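Local coordinates for protein putative hydrolase (Chromobacterium violaceum, PDB 3MCW) that is of uncharacterised function but probably acts as a hydrolase of the isochorismatase family, related to nicotinamidases, at residues 43-46 with 47-51. Numbering follows the deposited sequence.
With EDO (1,2-ethanediol), chain K.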
ATOM      1  N   GLY A  43     -24.079  10.050  -1.725  1.00  7.74           N
ATOM      2  CA  GLY A  43     -24.585  10.168  -3.091  1.00  8.25           C
ATOM      3  C   GLY A  43     -24.278   8.915  -3.909  1.00  7.48           C
ATOM      4  O   GLY A  43     -25.106   8.440  -4.679  1.00  8.88           O
ATOM      5  N   LEU A  44     -23.072   8.379  -3.752  1.00  7.03           N
ATOM      6  CA  LEU A  44     -22.702   7.154  -4.441  1.00  7.06           C
ATOM      7  C   LEU A  44     -23.574   5.983  -3.933  1.00  6.46           C
ATOM      8  O   LEU A  44     -24.121   5.219  -4.722  1.00  6.56           O
ATOM      9  CB  LEU A  44     -21.230   6.826  -4.242  1.00  7.15           C
ATOM     10  CG  LEU A  44     -20.232   7.769  -4.912  1.00  8.11           C
ATOM     11  CD1 LEU A  44     -18.816   7.467  -4.389  1.00 10.58           C
ATOM     12  CD2 LEU A  44     -20.313   7.657  -6.412  1.00 12.60           C
ATOM     13  N   LEU A  45     -23.722   5.878  -2.616  1.00  6.27           N
ATOM     14  CA  LEU A  45     -24.471   4.774  -2.000  1.00  6.26           C
ATOM     15  C   LEU A  45     -25.923   4.811  -2.452  1.00  6.37           C
ATOM     16  O   LEU A  45     -26.499   3.783  -2.792  1.00  6.95           O
ATOM     17  CB  LEU A  45     -24.349   4.876  -0.483  1.00  6.40           C
ATOM     18  CG  LEU A  45     -25.049   3.824   0.374  1.00  6.99           C
ATOM     19  CD1 LEU A  45     -24.654   2.420  -0.069  1.00  8.31           C
ATOM     20  CD2 LEU A  45     -24.803   4.107   1.842  1.00  8.58           C
ATOM     21  N   GLN A  46     -26.528   5.997  -2.464  1.00  6.58           N
ATOM     22  CA  GLN A  46     -27.918   6.123  -2.897  0.50  6.58           C
ATOM     23  C   GLN A  46     -28.088   5.729  -4.357  1.00  6.50           C
ATOM     24  O   GLN A  46     -29.059   5.058  -4.715  1.00  7.67           O
ATOM     25  CB  GLN A  46     -28.449   7.536  -2.700  0.50  7.22           C
ATOM     26  CG  GLN A  46     -29.980   7.602  -2.936  0.50  7.19           C
ATOM     27  CD  GLN A  46     -30.539   8.986  -2.884  0.50  7.54           C
ATOM     28  OE1 GLN A  46     -31.438   9.281  -2.101  0.50  8.48           O
ATOM     29  NE2 GLN A  46     -30.040   9.847  -3.730  0.50  8.15           N
ATOM     30  N   ALA A  47     -27.156   6.139  -5.222  1.00  6.59           N
ATOM     31  CA  ALA A  47     -27.211   5.770  -6.613  1.00  7.48           C
ATOM     32  C   ALA A  47     -27.073   4.265  -6.803  1.00  6.76           C
ATOM     33  O   ALA A  47     -27.794   3.667  -7.628  1.00  7.92           O
ATOM     34  CB  ALA A  47     -26.171   6.514  -7.408  1.00  8.34           C
ATOM     35  N   TRP A  48     -26.149   3.643  -6.077  1.00  6.97           N
ATOM     36  CA  TRP A  48     -25.958   2.199  -6.157  1.00  7.35           C
ATOM     37  C   TRP A  48     -27.220   1.476  -5.732  1.00  6.92           C
ATOM     38  O   TRP A  48     -27.628   0.499  -6.373  1.00  8.59           O
ATOM     39  CB  TRP A  48     -24.715   1.751  -5.371  1.00  6.70           C
ATOM     40  CG  TRP A  48     -23.553   1.374  -6.247  1.00  6.74           C
ATOM     41  CD1 TRP A  48     -23.179   0.096  -6.521  1.00  7.23           C
ATOM     42  CD2 TRP A  48     -22.666   2.227  -6.983  1.00  6.71           C
ATOM     43  NE1 TRP A  48     -22.129   0.099  -7.399  1.00  7.24           N
ATOM     44  CE2 TRP A  48     -21.803   1.389  -7.705  1.00  6.64           C
ATOM     45  CE3 TRP A  48     -22.485   3.619  -7.085  1.00  7.44           C
ATOM     46  CZ2 TRP A  48     -20.769   1.877  -8.499  1.00  7.93           C
ATOM     47  CZ3 TRP A  48     -21.488   4.114  -7.910  1.00  7.89           C
ATOM     48  CH2 TRP A  48     -20.621   3.234  -8.601  1.00  8.48           C
ATOM     49  N   ARG A  49     -27.802   1.888  -4.626  1.00  6.81           N
ATOM     50  CA  ARG A  49     -29.037   1.289  -4.134  1.00  6.90           C
ATOM     51  C   ARG A  49     -30.175   1.469  -5.143  1.00  7.27           C
ATOM     52  O   ARG A  49     -30.900   0.524  -5.440  1.00  7.99           O
ATOM     53  CB  ARG A  49     -29.427   1.891  -2.787  1.00  6.58           C
ATOM     54  CG  ARG A  49     -28.561   1.441  -1.645  1.00  6.78           C
ATOM     55  CD  ARG A  49     -28.864   2.250  -0.410  1.00  6.87           C
ATOM     56  NE  ARG A  49     -28.153   1.695   0.748  1.00  7.18           N
ATOM     57  CZ  ARG A  49     -27.957   2.306   1.899  1.00  7.17           C
ATOM     58  NH1 ARG A  49     -28.332   3.549   2.105  1.00  8.56           N
ATOM     59  NH2 ARG A  49     -27.365   1.643   2.882  1.00  7.89           N
ATOM     60  N   ALA A  50     -30.334   2.679  -5.660  1.00  7.05           N
ATOM     61  CA  ALA A  50     -31.422   2.981  -6.584  1.00  7.70           C
ATOM     62  C   ALA A  50     -31.303   2.151  -7.854  1.00  8.23           C
ATOM     63  O   ALA A  50     -32.315   1.748  -8.405  1.00 10.04           O
ATOM     64  CB  ALA A  50     -31.441   4.475  -6.891  1.00  9.06           C
ATOM     65  N   ARG A  51     -30.075   1.874  -8.294  1.00  7.75           N
ATOM     66  CA  ARG A  51     -29.811   1.133  -9.514  1.00  9.48           C
ATOM     67  C   ARG A  51     -29.703  -0.368  -9.267  1.00  9.29           C
ATOM     68  O   ARG A  51     -29.611  -1.146 -10.233  1.00 11.99           O
ATOM     69  CB  ARG A  51     -28.559   1.671 -10.201  1.00  9.64           C
ATOM     70  CG  ARG A  51     -28.730   3.078 -10.806  1.00 11.14           C
ATOM     71  CD  ARG A  51     -27.415   3.556 -11.378  1.00 12.17           C
ATOM     72  NE  ARG A  51     -27.473   4.899 -11.970  1.00 13.67           N
ATOM     73  CZ  ARG A  51     -28.001   5.199 -13.143  1.00 14.66           C
ATOM     74  NH1 ARG A  51     -28.563   4.264 -13.905  1.00 16.53           N
ATOM     75  NH2 ARG A  51     -27.991   6.469 -13.574  1.00 16.21           N
TER
HETATM   76  C1  EDO K 206     -26.868   0.737 -14.927  1.00 22.56           C
HETATM   77  O1  EDO K 206     -27.583   0.203 -16.064  1.00 30.49           O
HETATM   78  C2  EDO K 206     -27.736   0.659 -13.714  1.00 21.10           C
HETATM   79  O2  EDO K 206     -28.786   1.623 -13.733  1.00 24.35           O
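Leu-45 and Arg-49, one turn apart on helix 37-51, illustrate how an apolar branch can pack against the flat face of a charged group. The leucine covers one face of the guanidinium, its CG over the centre of the plane and 3.6 Å from Arg-49 CZ, while its CD2 approaches Arg-49 NH1 at the same distance. The arginine reaches this position with its chain extended from CG to NE, after a first torsion (chi1 -73°) that sets CG beside its own backbone N. Arg-49 NE forms a salt bridge with Glu-88 and NH2 a hydrogen bond to the carbonyl of Glu-83, which together fix the rotation of the flat group.

On the buried side of the helix Leu-44 and Trp-48 run side by side in the same direction, with Leu-44 CD2 4.0 Å from Trp-48 CZ3. The indole edge also lies close to the preceding turn, Trp-48 CE3 being 3.3 Å from Leu-44 O, the oxygen that also accepts the hydrogen bond from Trp-48 N at 2.9 Å. In the parallel beta-alpha-beta unit formed by strand 14-18, this helix and strand 55-60, both side chains touch Leu-15, and Leu-45 and Trp-48 pack on Leu-55; Trp-48 NE1 is bonded to Pro-13 O. Helix 184-191 covers Ala-47 and part of the tryptophan.

Toward solvent the same backbone bonding continues, but side chains make little contact across the turn. Ala-50 N donates to Gln-46 O, and Ala-50 CB rests 3.3 Å from that oxygen, while Gln-46 is exposed. At the exposed end, Arg-51 NH1 donates to O2 of a 1,2-ethanediol, probably from the crystallisation liquor, at 2.7 Å in the guanidinium plane.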